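Local atomic coordinates of lipase (Pelosinus fermentans, PDB entry 5AH0), a protein that hydrolyses carboxylic ester bonds as a zinc-containing lipase of the alpha/beta-hydrolase clan, including those of the synthetic polyester poly(butylene adipate-co-terephthalate). Residues Q125-G130 with K150-S155; R57-Y62 with S143-G148; N2-V7 with V105-L110; T119-V124 with V246-V251. All coordinates share one frame; numbering follows the deposited sequence.

Interaction 1 (Q125-G130 with K150-S155)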
loop_
_atom_site.group_PDB
_atom_site.type_symbol
_atom_site.label_atom_id
_atom_site.label_comp_id
_atom_site.label_asym_id
_atom_site.label_seq_id
_atom_site.Cartn_x
_atom_site.Cartn_y
_atom_site.Cartn_z
ATOM N N GLN A 125 -6.631 12.586 1.925
ATOM C CA GLN A 125 -6.612 13.550 3.023
ATOM C C GLN A 125 -5.875 14.816 2.595
ATOM O O GLN A 125 -6.290 15.929 2.914
ATOM C CB GLN A 125 -5.967 12.960 4.273
ATOM C CG GLN A 125 -6.171 13.828 5.507
ATOM C CD GLN A 125 -7.597 13.789 6.035
ATOM O OE1 GLN A 125 -8.290 12.775 5.922
ATOM N NE2 GLN A 125 -8.058 14.912 6.570
ATOM N N LEU A 126 -4.780 14.630 1.867
ATOM C CA LEU A 126 -3.979 15.733 1.368
ATOM C C LEU A 126 -4.675 16.420 0.192
ATOM O O LEU A 126 -4.625 17.650 0.064
ATOM C CB LEU A 126 -2.596 15.230 0.962
ATOM C CG LEU A 126 -1.747 14.851 2.180
ATOM C CD1 LEU A 126 -0.372 14.330 1.779
ATOM C CD2 LEU A 126 -1.626 16.038 3.129
ATOM N N LEU A 127 -5.341 15.631 -0.647
ATOM C CA LEU A 127 -6.116 16.181 -1.757
ATOM C C LEU A 127 -7.162 17.174 -1.276
ATOM O O LEU A 127 -7.266 18.300 -1.783
ATOM C CB LEU A 127 -6.807 15.069 -2.545
ATOM C CG LEU A 127 -5.889 14.209 -3.394
ATOM C CD1 LEU A 127 -6.701 13.210 -4.181
ATOM C CD2 LEU A 127 -5.094 15.108 -4.326
ATOM N N LYS A 128 -7.924 16.747 -0.279
ATOM C CA LYS A 128 -9.057 17.514 0.196
ATOM C C LYS A 128 -8.646 18.737 0.987
ATOM O O LYS A 128 -9.224 19.810 0.822
ATOM C CB LYS A 128 -9.959 16.635 1.059
ATOM C CG LYS A 128 -10.858 15.711 0.285
ATOM C CD LYS A 128 -11.796 16.543 -0.561
ATOM C CE LYS A 128 -12.982 15.738 -1.005
ATOM N NZ LYS A 128 -13.656 15.144 0.191
ATOM N N GLU A 129 -7.653 18.579 1.854
ATOM C CA GLU A 129 -7.377 19.618 2.837
ATOM C C GLU A 129 -5.917 20.044 2.914
ATOM O O GLU A 129 -5.566 20.889 3.733
ATOM C CB GLU A 129 -7.858 19.146 4.206
ATOM C CG GLU A 129 -9.334 18.789 4.203
ATOM C CD GLU A 129 -9.757 18.033 5.433
ATOM O OE1 GLU A 129 -9.101 18.196 6.481
ATOM O OE2 GLU A 129 -10.727 17.250 5.341
ATOM N N GLY A 130 -5.078 19.476 2.051
ATOM C CA GLY A 130 -3.669 19.829 2.007
ATOM C C GLY A 130 -3.007 19.765 3.367
ATOM O O GLY A 130 -3.466 19.054 4.263
ATOM N N LYS A 150 -9.359 19.610 -3.357
ATOM C CA LYS A 150 -9.368 18.749 -4.531
ATOM C C LYS A 150 -10.137 17.465 -4.286
ATOM O O LYS A 150 -9.686 16.585 -3.568
ATOM C CB LYS A 150 -7.940 18.422 -4.964
ATOM C CG LYS A 150 -7.013 19.607 -4.983
ATOM C CD LYS A 150 -5.704 19.286 -5.682
ATOM C CE LYS A 150 -4.723 20.451 -5.561
ATOM N NZ LYS A 150 -4.205 20.627 -4.166
ATOM N N SER A 151 -11.301 17.350 -4.904
ATOM C CA SER A 151 -12.073 16.127 -4.801
ATOM C C SER A 151 -11.898 15.319 -6.089
ATOM O O SER A 151 -12.707 15.411 -7.012
ATOM C CB SER A 151 -13.544 16.439 -4.526
ATOM O OG SER A 151 -14.300 15.246 -4.406
ATOM N N TRP A 152 -10.811 14.550 -6.143
ATOM C CA TRP A 152 -10.376 13.856 -7.359
ATOM C C TRP A 152 -10.523 12.330 -7.307
ATOM O O TRP A 152 -10.129 11.616 -8.235
ATOM C CB TRP A 152 -8.916 14.214 -7.643
ATOM C CG TRP A 152 -8.683 15.664 -7.972
ATOM C CD1 TRP A 152 -9.619 16.667 -8.014
ATOM C CD2 TRP A 152 -7.431 16.272 -8.304
ATOM N NE1 TRP A 152 -9.020 17.856 -8.363
ATOM C CE2 TRP A 152 -7.680 17.641 -8.546
ATOM C CE3 TRP A 152 -6.122 15.791 -8.429
ATOM C CZ2 TRP A 152 -6.670 18.530 -8.900
ATOM C CZ3 TRP A 152 -5.120 16.677 -8.781
ATOM C CH2 TRP A 152 -5.399 18.031 -9.011
ATOM N N VAL A 153 -11.066 11.832 -6.205
ATOM C CA VAL A 153 -11.147 10.398 -5.983
ATOM C C VAL A 153 -12.593 10.032 -5.705
ATOM O O VAL A 153 -13.255 10.680 -4.892
ATOM C CB VAL A 153 -10.249 9.954 -4.814
ATOM C CG1 VAL A 153 -10.470 8.470 -4.480
ATOM C CG2 VAL A 153 -8.792 10.235 -5.141
ATOM N N HIS A 154 -13.099 9.015 -6.395
ATOM C CA HIS A 154 -14.501 8.665 -6.252
ATOM C C HIS A 154 -14.678 7.548 -5.230
ATOM O O HIS A 154 -15.625 7.547 -4.441
ATOM C CB HIS A 154 -15.104 8.267 -7.595
ATOM C CG HIS A 154 -16.597 8.351 -7.621
ATOM N ND1 HIS A 154 -17.411 7.242 -7.548
ATOM C CD2 HIS A 154 -17.423 9.423 -7.682
ATOM C CE1 HIS A 154 -18.676 7.625 -7.577
ATOM N NE2 HIS A 154 -18.710 8.944 -7.661
ATOM N N SER A 155 -13.774 6.579 -5.262
ATOM C CA SER A 155 -13.842 5.468 -4.331
ATOM C C SER A 155 -12.475 4.994 -3.912
ATOM O O SER A 155 -11.487 5.173 -4.624
ATOM C CB SER A 155 -14.598 4.295 -4.947
ATOM O OG SER A 155 -13.933 3.846 -6.116
#
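The indole of W152 meets L127 obliquely through the leucine CD2, while K150, two residues earlier in its own chain, lays CB over one face of the ring near the rim, 3.6 Å above the plane. Beyond the two segments the ring of W96 meets W152 edge-to-face. This is the return leg of a beta-alpha-beta crossover in the alpha/beta-hydrolase fold: helix 116-129 runs out at G130, which has positive phi, and the loop comes back past its last turn into strand 153-159. L127 carries most of the packing. Its CG stands anti to the carbonyl carbon (chi1 -72°), which sends the chain along the loop until CD1 rests 4.2 Å from W152 CB and meets V153 CG2, the two side chains crossing at about a right angle. K128 runs alongside the loop on its aliphatic carbons, with CE 3.6 Å from S151 CB, and its ammonium goes on to a salt bridge with D256. K150 NZ ends by the carbonyl of S144, too close for that bond to be more than doubtful. One backbone bond joins the segments: K150 N donates to L127 O at 2.9 Å, reaching that oxygen from above the carbonyl plane, 41° out of it.

Interaction 2 (R57-Y62 with S143-G148)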
loop_
_atom_site.group_PDB
_atom_site.type_symbol
_atom_site.label_atom_id
_atom_site.label_comp_id
_atom_site.label_asym_id
_atom_site.label_seq_id
_atom_site.Cartn_x
_atom_site.Cartn_y
_atom_site.Cartn_z
ATOM N N ARG A 57 4.931 8.030 0.432
ATOM C CA ARG A 57 4.291 7.279 -0.635
ATOM C C ARG A 57 3.132 8.077 -1.227
ATOM O O ARG A 57 2.908 8.062 -2.436
ATOM C CB ARG A 57 3.808 5.915 -0.131
ATOM C CG ARG A 57 4.920 4.887 0.032
ATOM C CD ARG A 57 4.581 3.872 1.111
ATOM N NE ARG A 57 3.348 3.143 0.824
ATOM C CZ ARG A 57 3.282 2.045 0.075
ATOM N NH1 ARG A 57 4.386 1.540 -0.459
ATOM N NH2 ARG A 57 2.114 1.449 -0.130
ATOM N N ALA A 58 2.390 8.767 -0.369
ATOM C CA ALA A 58 1.283 9.580 -0.839
ATOM C C ALA A 58 1.774 10.692 -1.779
ATOM O O ALA A 58 1.142 10.966 -2.808
ATOM C CB ALA A 58 0.511 10.160 0.341
ATOM N N CYS A 59 2.895 11.323 -1.431
ATOM C CA CYS A 59 3.477 12.357 -2.292
ATOM C C CYS A 59 3.968 11.767 -3.611
ATOM O O CYS A 59 3.793 12.367 -4.672
ATOM C CB CYS A 59 4.632 13.081 -1.593
ATOM S SG CYS A 59 4.128 14.034 -0.159
ATOM N N GLU A 60 4.612 10.606 -3.537
ATOM C CA GLU A 60 5.055 9.911 -4.739
ATOM C C GLU A 60 3.871 9.546 -5.613
ATOM O O GLU A 60 3.953 9.616 -6.835
ATOM C CB GLU A 60 5.864 8.673 -4.370
ATOM C CG GLU A 60 7.163 9.007 -3.654
ATOM C CD GLU A 60 7.777 7.808 -2.962
ATOM O OE1 GLU A 60 7.284 6.687 -3.183
ATOM O OE2 GLU A 60 8.752 7.989 -2.193
ATOM N N LEU A 61 2.770 9.168 -4.973
ATOM C CA LEU A 61 1.558 8.743 -5.677
ATOM C C LEU A 61 0.952 9.903 -6.456
ATOM O O LEU A 61 0.563 9.736 -7.616
ATOM C CB LEU A 61 0.537 8.151 -4.691
ATOM C CG LEU A 61 -0.749 7.501 -5.222
ATOM C CD1 LEU A 61 -0.455 6.535 -6.331
ATOM C CD2 LEU A 61 -1.449 6.758 -4.101
ATOM N N TYR A 62 0.862 11.069 -5.814
ATOM C CA TYR A 62 0.317 12.267 -6.462
ATOM C C TYR A 62 1.080 12.573 -7.736
ATOM O O TYR A 62 0.487 12.758 -8.794
ATOM C CB TYR A 62 0.348 13.486 -5.522
ATOM C CG TYR A 62 -0.115 14.776 -6.184
ATOM C CD1 TYR A 62 -1.462 15.115 -6.223
ATOM C CD2 TYR A 62 0.794 15.650 -6.766
ATOM C CE1 TYR A 62 -1.890 16.283 -6.833
ATOM C CE2 TYR A 62 0.374 16.827 -7.380
ATOM C CZ TYR A 62 -0.967 17.135 -7.409
ATOM O OH TYR A 62 -1.387 18.296 -8.014
ATOM N N SER A 143 4.241 22.708 -3.387
ATOM C CA SER A 143 3.571 21.648 -4.143
ATOM C C SER A 143 2.057 21.779 -4.120
ATOM O O SER A 143 1.455 21.954 -3.058
ATOM C CB SER A 143 3.937 20.264 -3.626
ATOM O OG SER A 143 3.208 19.285 -4.353
ATOM N N SER A 144 1.453 21.659 -5.299
ATOM C CA SER A 144 0.012 21.805 -5.467
ATOM C C SER A 144 -0.812 20.865 -4.579
ATOM O O SER A 144 -1.950 21.176 -4.220
ATOM C CB SER A 144 -0.350 21.575 -6.936
ATOM O OG SER A 144 -1.752 21.548 -7.135
ATOM N N LEU A 145 -0.228 19.728 -4.210
ATOM C CA LEU A 145 -0.909 18.765 -3.358
ATOM C C LEU A 145 -1.406 19.386 -2.052
ATOM O O LEU A 145 -2.480 19.035 -1.559
ATOM C CB LEU A 145 0.008 17.579 -3.050
ATOM C CG LEU A 145 -0.610 16.504 -2.152
ATOM C CD1 LEU A 145 -1.909 15.959 -2.758
ATOM C CD2 LEU A 145 0.380 15.379 -1.867
ATOM N N PHE A 146 -0.628 20.314 -1.500
ATOM C CA PHE A 146 -0.919 20.858 -0.172
ATOM C C PHE A 146 -1.889 22.039 -0.161
ATOM O O PHE A 146 -2.189 22.584 0.902
ATOM C CB PHE A 146 0.387 21.260 0.518
ATOM C CG PHE A 146 1.407 20.160 0.557
ATOM C CD1 PHE A 146 1.216 19.049 1.361
ATOM C CD2 PHE A 146 2.553 20.231 -0.212
ATOM C CE1 PHE A 146 2.152 18.019 1.392
ATOM C CE2 PHE A 146 3.496 19.217 -0.179
ATOM C CZ PHE A 146 3.295 18.106 0.623
ATOM N N ALA A 147 -2.387 22.435 -1.326
ATOM C CA ALA A 147 -3.379 23.512 -1.379
ATOM C C ALA A 147 -4.661 23.104 -0.656
ATOM O O ALA A 147 -5.066 23.736 0.327
ATOM C CB ALA A 147 -3.685 23.896 -2.825
ATOM N N GLY A 148 -5.278 22.032 -1.156
ATOM C CA GLY A 148 -6.545 21.529 -0.652
ATOM C C GLY A 148 -7.673 21.692 -1.665
ATOM O O GLY A 148 -7.455 22.101 -2.808
#
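Y62 and L145 carry this contact, which sets helix 54-66 of the alpha/beta-hydrolase fold against a short 3-10 turn, 144-146, in the loop leading to strand 153-159. The first kind of interaction is CH-pi: L145 CB sits over the centre of the Y62 ring, 4.1 Å from its centroid and only 6° off the normal. Apolar packing continues from there. The two side chains slide past each other in opposite directions, so that L145 CD1 lies 3.6 Å from Y62 CD1 and L145 CD2 faces Y62 CB. Both have CG anti to the backbone N (chi1 176° in Y62), which aims the phenol at the turn. The polar component is slight: at the outer end of the ring Y62 OH and S144 OG are joined by a weak hydrogen bond of 3.4 Å. A sulfur-aromatic contact completes the set one helical turn back. C59, whose side chain is about 7 Å from the zinc ion, follows the zinc ligand D56 by three residues; the set of two aspartates and two histidines there recalls the Geobacillus-type lipases. Its SG approaches the F146 ring obliquely, 5.5 Å from the centroid and 4.2 Å from F146 CZ.

Interaction 3 (N2-V7 with V105-L110)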
loop_
_atom_site.group_PDB
_atom_site.type_symbol
_atom_site.label_atom_id
_atom_site.label_comp_id
_atom_site.label_asym_id
_atom_site.label_seq_id
_atom_site.Cartn_x
_atom_site.Cartn_y
_atom_site.Cartn_z
ATOM N N ASN A 2 -20.604 5.397 -14.597
ATOM C CA ASN A 2 -19.254 5.751 -14.156
ATOM C C ASN A 2 -18.208 5.297 -15.174
ATOM O O ASN A 2 -18.272 4.173 -15.663
ATOM C CB ASN A 2 -18.983 5.109 -12.788
ATOM C CG ASN A 2 -17.621 5.463 -12.205
ATOM O OD1 ASN A 2 -16.592 5.412 -12.876
ATOM N ND2 ASN A 2 -17.617 5.801 -10.921
ATOM N N SER A 3 -17.250 6.168 -15.491
ATOM C CA SER A 3 -16.134 5.819 -16.386
ATOM C C SER A 3 -14.763 6.261 -15.858
ATOM O O SER A 3 -13.784 6.308 -16.602
ATOM C CB SER A 3 -16.337 6.415 -17.770
ATOM O OG SER A 3 -17.027 5.506 -18.599
ATOM N N TYR A 4 -14.701 6.615 -14.583
ATOM C CA TYR A 4 -13.428 6.903 -13.947
ATOM C C TYR A 4 -12.485 5.708 -14.068
ATOM O O TYR A 4 -12.896 4.546 -13.887
ATOM C CB TYR A 4 -13.627 7.254 -12.478
ATOM C CG TYR A 4 -14.586 8.387 -12.234
ATOM C CD1 TYR A 4 -14.541 9.557 -13.008
ATOM C CD2 TYR A 4 -15.537 8.299 -11.224
ATOM C CE1 TYR A 4 -15.432 10.606 -12.773
ATOM C CE2 TYR A 4 -16.424 9.336 -10.984
ATOM C CZ TYR A 4 -16.372 10.485 -11.757
ATOM O OH TYR A 4 -17.266 11.495 -11.495
ATOM N N PRO A 5 -11.214 5.988 -14.367
ATOM C CA PRO A 5 -10.230 4.912 -14.433
ATOM C C PRO A 5 -9.866 4.390 -13.053
ATOM O O PRO A 5 -10.171 5.026 -12.035
ATOM C CB PRO A 5 -9.026 5.578 -15.097
ATOM C CG PRO A 5 -9.185 7.034 -14.803
ATOM C CD PRO A 5 -10.659 7.286 -14.784
ATOM N N ILE A 6 -9.214 3.229 -13.040
ATOM C CA ILE A 6 -8.713 2.620 -11.821
ATOM C C ILE A 6 -7.201 2.809 -11.717
ATOM O O ILE A 6 -6.481 2.573 -12.687
ATOM C CB ILE A 6 -9.030 1.127 -11.784
ATOM C CG1 ILE A 6 -10.519 0.907 -11.531
ATOM C CG2 ILE A 6 -8.194 0.447 -10.737
ATOM C CD1 ILE A 6 -10.972 -0.536 -11.738
ATOM N N VAL A 7 -6.725 3.244 -10.551
ATOM C CA VAL A 7 -5.291 3.328 -10.299
ATOM C C VAL A 7 -4.906 2.335 -9.219
ATOM O O VAL A 7 -5.421 2.389 -8.103
ATOM C CB VAL A 7 -4.858 4.765 -9.889
ATOM C CG1 VAL A 7 -3.480 4.757 -9.241
ATOM C CG2 VAL A 7 -4.854 5.661 -11.095
ATOM N N VAL A 105 -15.899 16.495 -13.477
ATOM C CA VAL A 105 -14.548 16.357 -12.938
ATOM C C VAL A 105 -13.952 14.976 -13.243
ATOM O O VAL A 105 -14.621 13.954 -13.069
ATOM C CB VAL A 105 -14.530 16.588 -11.419
ATOM C CG1 VAL A 105 -13.128 16.949 -10.965
ATOM C CG2 VAL A 105 -15.506 17.689 -11.041
ATOM N N ASN A 106 -12.693 14.954 -13.681
ATOM C CA ASN A 106 -11.976 13.706 -13.957
ATOM C C ASN A 106 -11.468 13.015 -12.707
ATOM O O ASN A 106 -10.325 13.224 -12.309
ATOM C CB ASN A 106 -10.780 13.956 -14.874
ATOM C CG ASN A 106 -11.181 14.158 -16.317
ATOM O OD1 ASN A 106 -12.142 13.550 -16.801
ATOM N ND2 ASN A 106 -10.442 15.011 -17.022
ATOM N N LYS A 107 -12.303 12.181 -12.099
ATOM C CA LYS A 107 -11.918 11.508 -10.864
ATOM C C LYS A 107 -11.325 10.125 -11.161
ATOM O O LYS A 107 -11.343 9.672 -12.310
ATOM C CB LYS A 107 -13.125 11.392 -9.930
ATOM C CG LYS A 107 -14.043 12.593 -9.995
ATOM C CD LYS A 107 -15.179 12.546 -8.988
ATOM C CE LYS A 107 -14.684 12.817 -7.584
ATOM N NZ LYS A 107 -15.786 12.796 -6.570
ATOM N N ILE A 108 -10.775 9.474 -10.134
ATOM C CA ILE A 108 -10.273 8.098 -10.254
ATOM C C ILE A 108 -10.813 7.225 -9.143
ATOM O O ILE A 108 -11.282 7.738 -8.122
ATOM C CB ILE A 108 -8.743 8.018 -10.183
ATOM C CG1 ILE A 108 -8.255 8.526 -8.827
ATOM C CG2 ILE A 108 -8.090 8.783 -11.315
ATOM C CD1 ILE A 108 -6.763 8.504 -8.686
ATOM N N HIS A 109 -10.751 5.908 -9.349
ATOM C CA HIS A 109 -10.935 4.929 -8.276
ATOM C C HIS A 109 -9.578 4.443 -7.801
ATOM O O HIS A 109 -8.779 3.968 -8.610
ATOM C CB HIS A 109 -11.731 3.709 -8.735
ATOM C CG HIS A 109 -13.060 4.025 -9.337
ATOM N ND1 HIS A 109 -14.136 4.446 -8.586
ATOM C CD2 HIS A 109 -13.500 3.939 -10.615
ATOM C CE1 HIS A 109 -15.177 4.627 -9.381
ATOM N NE2 HIS A 109 -14.817 4.326 -10.616
ATOM N N LEU A 110 -9.321 4.519 -6.502
ATOM C CA LEU A 110 -8.090 3.952 -5.967
ATOM C C LEU A 110 -8.341 2.544 -5.446
ATOM O O LEU A 110 -9.179 2.330 -4.567
ATOM C CB LEU A 110 -7.504 4.850 -4.874
ATOM C CG LEU A 110 -6.888 6.093 -5.515
ATOM C CD1 LEU A 110 -6.683 7.246 -4.526
ATOM C CD2 LEU A 110 -5.583 5.715 -6.228
#
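Across the two parallel strands H109 N donates to P5 O and H109 O accepts from V7 N, both at 2.9 Å and nearly straight, so the backbone of H109 is gripped by the residues on either side of I6. These are the starts of strands 6-9 and 108-113, neighbours in the central parallel sheet of the alpha/beta-hydrolase fold. On one face of the sheet V7 and L110 lie side by side, with V7 CG1 3.8 Å from L110 CD2, and I108 CD1 reaches V7 CG2. On the other face I6 CG1 touches H109 CB. Ahead of the paired residues, Y4 lies alongside K107 and points the same way: K107 CB stands over the centre of the phenol ring, 3.7 Å from its centroid, and K107 CD reaches Y4 OH at 3.4 Å. The edge of Y4 turns toward the face of H109 in an offset edge-to-face pair, planes 62° apart. An alanine in place of Y4 would probably open a gap beneath the K107 chain and leave the H109 ring without its aromatic neighbour. N2 meets H109 tip to tip: H109 NE2 donates to N2 OD1 at 3.1 Å, while Y4 N reaches the same oxygen from the opposite face of the amide, closing an Asx turn. The imidazole is thus held at both nitrogens, ND1 by S155 OG and NE2 by N2, which would probably fix its rotation, and the bond to N2 implies a proton on NE2.

Interaction 4 (T119-V124 with V246-V251)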
loop_
_atom_site.group_PDB
_atom_site.type_symbol
_atom_site.label_atom_id
_atom_site.label_comp_id
_atom_site.label_asym_id
_atom_site.label_seq_id
_atom_site.Cartn_x
_atom_site.Cartn_y
_atom_site.Cartn_z
ATOM N N THR A 119 -1.788 4.355 2.366
ATOM C CA THR A 119 -1.243 5.371 1.487
ATOM C C THR A 119 -2.318 6.193 0.788
ATOM O O THR A 119 -2.219 7.417 0.732
ATOM C CB THR A 119 -0.343 4.724 0.428
ATOM O OG1 THR A 119 0.684 3.974 1.090
ATOM C CG2 THR A 119 0.282 5.776 -0.467
ATOM N N VAL A 120 -3.351 5.528 0.273
ATOM C CA VAL A 120 -4.367 6.226 -0.506
ATOM C C VAL A 120 -5.369 6.973 0.373
ATOM O O VAL A 120 -5.906 8.005 -0.041
ATOM C CB VAL A 120 -5.104 5.263 -1.449
ATOM C CG1 VAL A 120 -4.114 4.668 -2.454
ATOM C CG2 VAL A 120 -5.820 4.174 -0.671
ATOM N N ARG A 121 -5.594 6.477 1.589
ATOM C CA ARG A 121 -6.326 7.243 2.602
ATOM C C ARG A 121 -5.604 8.572 2.851
ATOM O O ARG A 121 -6.221 9.632 3.003
ATOM C CB ARG A 121 -6.431 6.466 3.915
ATOM C CG ARG A 121 -7.477 5.360 3.955
ATOM C CD ARG A 121 -7.275 4.501 5.210
ATOM N NE ARG A 121 -7.284 5.311 6.431
ATOM C CZ ARG A 121 -6.701 4.962 7.574
ATOM N NH1 ARG A 121 -6.045 3.812 7.676
ATOM N NH2 ARG A 121 -6.774 5.768 8.619
ATOM N N THR A 122 -4.281 8.497 2.896
ATOM C CA THR A 122 -3.454 9.663 3.151
ATOM C C THR A 122 -3.481 10.601 1.954
ATOM O O THR A 122 -3.585 11.825 2.110
ATOM C CB THR A 122 -2.014 9.247 3.472
ATOM O OG1 THR A 122 -2.029 8.345 4.588
ATOM C CG2 THR A 122 -1.155 10.452 3.800
ATOM N N LEU A 123 -3.400 10.028 0.760
ATOM C CA LEU A 123 -3.479 10.818 -0.456
ATOM C C LEU A 123 -4.745 11.667 -0.490
ATOM O O LEU A 123 -4.674 12.856 -0.782
ATOM C CB LEU A 123 -3.419 9.924 -1.691
ATOM C CG LEU A 123 -3.652 10.677 -2.997
ATOM C CD1 LEU A 123 -2.509 11.646 -3.249
ATOM C CD2 LEU A 123 -3.809 9.704 -4.157
ATOM N N VAL A 124 -5.899 11.066 -0.198
ATOM C CA VAL A 124 -7.160 11.804 -0.318
ATOM C C VAL A 124 -7.274 12.852 0.789
ATOM O O VAL A 124 -7.911 13.898 0.601
ATOM C CB VAL A 124 -8.408 10.875 -0.289
ATOM C CG1 VAL A 124 -8.341 9.836 -1.411
ATOM C CG2 VAL A 124 -8.567 10.209 1.064
ATOM N N VAL A 246 -1.488 6.607 15.139
ATOM C CA VAL A 246 -1.168 8.010 14.932
ATOM C C VAL A 246 -1.767 8.516 13.628
ATOM O O VAL A 246 -2.394 9.584 13.588
ATOM C CB VAL A 246 0.359 8.234 14.928
ATOM C CG1 VAL A 246 0.694 9.671 14.542
ATOM C CG2 VAL A 246 0.941 7.896 16.291
ATOM N N LEU A 247 -1.563 7.755 12.556
ATOM C CA LEU A 247 -2.101 8.126 11.249
ATOM C C LEU A 247 -3.623 8.277 11.313
ATOM O O LEU A 247 -4.193 9.193 10.721
ATOM C CB LEU A 247 -1.708 7.084 10.196
ATOM C CG LEU A 247 -1.906 7.432 8.720
ATOM C CD1 LEU A 247 -0.844 8.411 8.285
ATOM C CD2 LEU A 247 -1.861 6.173 7.857
ATOM N N ASN A 248 -4.265 7.382 12.058
ATOM C CA ASN A 248 -5.717 7.356 12.176
ATOM C C ASN A 248 -6.314 8.620 12.773
ATOM O O ASN A 248 -7.470 8.942 12.515
ATOM C CB ASN A 248 -6.143 6.159 13.028
ATOM C CG ASN A 248 -6.066 4.853 12.273
ATOM O OD1 ASN A 248 -5.583 4.810 11.141
ATOM N ND2 ASN A 248 -6.521 3.772 12.903
ATOM N N GLN A 249 -5.529 9.334 13.571
ATOM C CA GLN A 249 -6.019 10.531 14.235
ATOM C C GLN A 249 -6.340 11.636 13.247
ATOM O O GLN A 249 -7.268 12.411 13.461
ATOM C CB GLN A 249 -5.008 11.031 15.262
ATOM C CG GLN A 249 -5.225 10.467 16.658
ATOM C CD GLN A 249 -4.176 10.943 17.645
ATOM O OE1 GLN A 249 -2.987 10.989 17.325
ATOM N NE2 GLN A 249 -4.611 11.295 18.855
ATOM N N TRP A 250 -5.571 11.712 12.163
ATOM C CA TRP A 250 -5.694 12.839 11.240
ATOM C C TRP A 250 -6.051 12.448 9.799
ATOM O O TRP A 250 -6.323 13.320 8.967
ATOM C CB TRP A 250 -4.398 13.653 11.248
ATOM C CG TRP A 250 -3.254 12.989 10.548
ATOM C CD1 TRP A 250 -2.414 12.048 11.059
ATOM C CD2 TRP A 250 -2.818 13.237 9.206
ATOM N NE1 TRP A 250 -1.482 11.684 10.115
ATOM C CE2 TRP A 250 -1.709 12.398 8.968
ATOM C CE3 TRP A 250 -3.258 14.084 8.183
ATOM C CZ2 TRP A 250 -1.033 12.381 7.745
ATOM C CZ3 TRP A 250 -2.587 14.066 6.966
ATOM C CH2 TRP A 250 -1.484 13.220 6.759
ATOM N N VAL A 251 -6.048 11.151 9.499
ATOM C CA VAL A 251 -6.502 10.685 8.186
ATOM C C VAL A 251 -7.898 10.083 8.312
ATOM O O VAL A 251 -8.065 8.945 8.761
ATOM C CB VAL A 251 -5.536 9.664 7.570
ATOM C CG1 VAL A 251 -6.057 9.188 6.229
ATOM C CG2 VAL A 251 -4.160 10.282 7.408
HETATM O O HOH W 1 -3.954 3.153 9.660
#
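R121 and V251 make the tight part of this contact. V251 CG1 is pressed against the backbone of helix 116-129, 3.3 Å from R121 O, and lies 3.6 Å from R121 CB. Past that methyl the arginine chain bends at chi3 (55°) and brings its guanidinium edge-on to two oxygens. R121 NH2 gives a nearly straight bond to N248 OD1, 2.9 Å long and in the guanidinium plane, although it meets the asparagine amide from above, and it adds a weak bond of 3.4 Å to V251 O. A water links the same pair a second time, accepting from R121 NH1 and donating to N248 OD1 at 2.8 Å. N248 ND2 is tied in turn to the carbonyls of I328 and H163. A leucine in place of R121 would probably cost N248 OD1 its direct N-H partner, leave the water without the arginine donor and set the N248 amide less firmly against helix 116-129. Helix 241-250 packs on the outer side of helix 116-129, which follows strand 108-113 in the alpha/beta-hydrolase fold; the local axes come no closer than 11.0 Å and cross at 32°. The other side is looser. T122 OG1, bonded to Q118 O within its own helix, merely touches both methyls of L247 at 3.9 Å. Farther out, toward the partly exposed W250, T122 CG2 grazes W250 CH2 obliquely at 4.1 Å, while V251 CG2 covers the centre of one face of the indole.

From the N terminus, interaction 3 is the first to close, bringing V105-L110 back beside N2-V7 after 97 residues. R57-Y62 lies inside that loop but waits for S143-G148, so interaction 2 crosses interaction 3, and it crosses interactions 1 and 4 as well. Helix 116-129 serves both of these: residues 125-130 are met by 150-155 after 19 residues that include helix 132-136, and residues 119-124 by 246-251 only much later, so that interaction 1 nests within interaction 4. Interaction 3 comes before both in series. Together they join the sheet, through neighbouring strands 6-9, 108-113 and 153-159, to helices 116-129, 54-66 and 241-250.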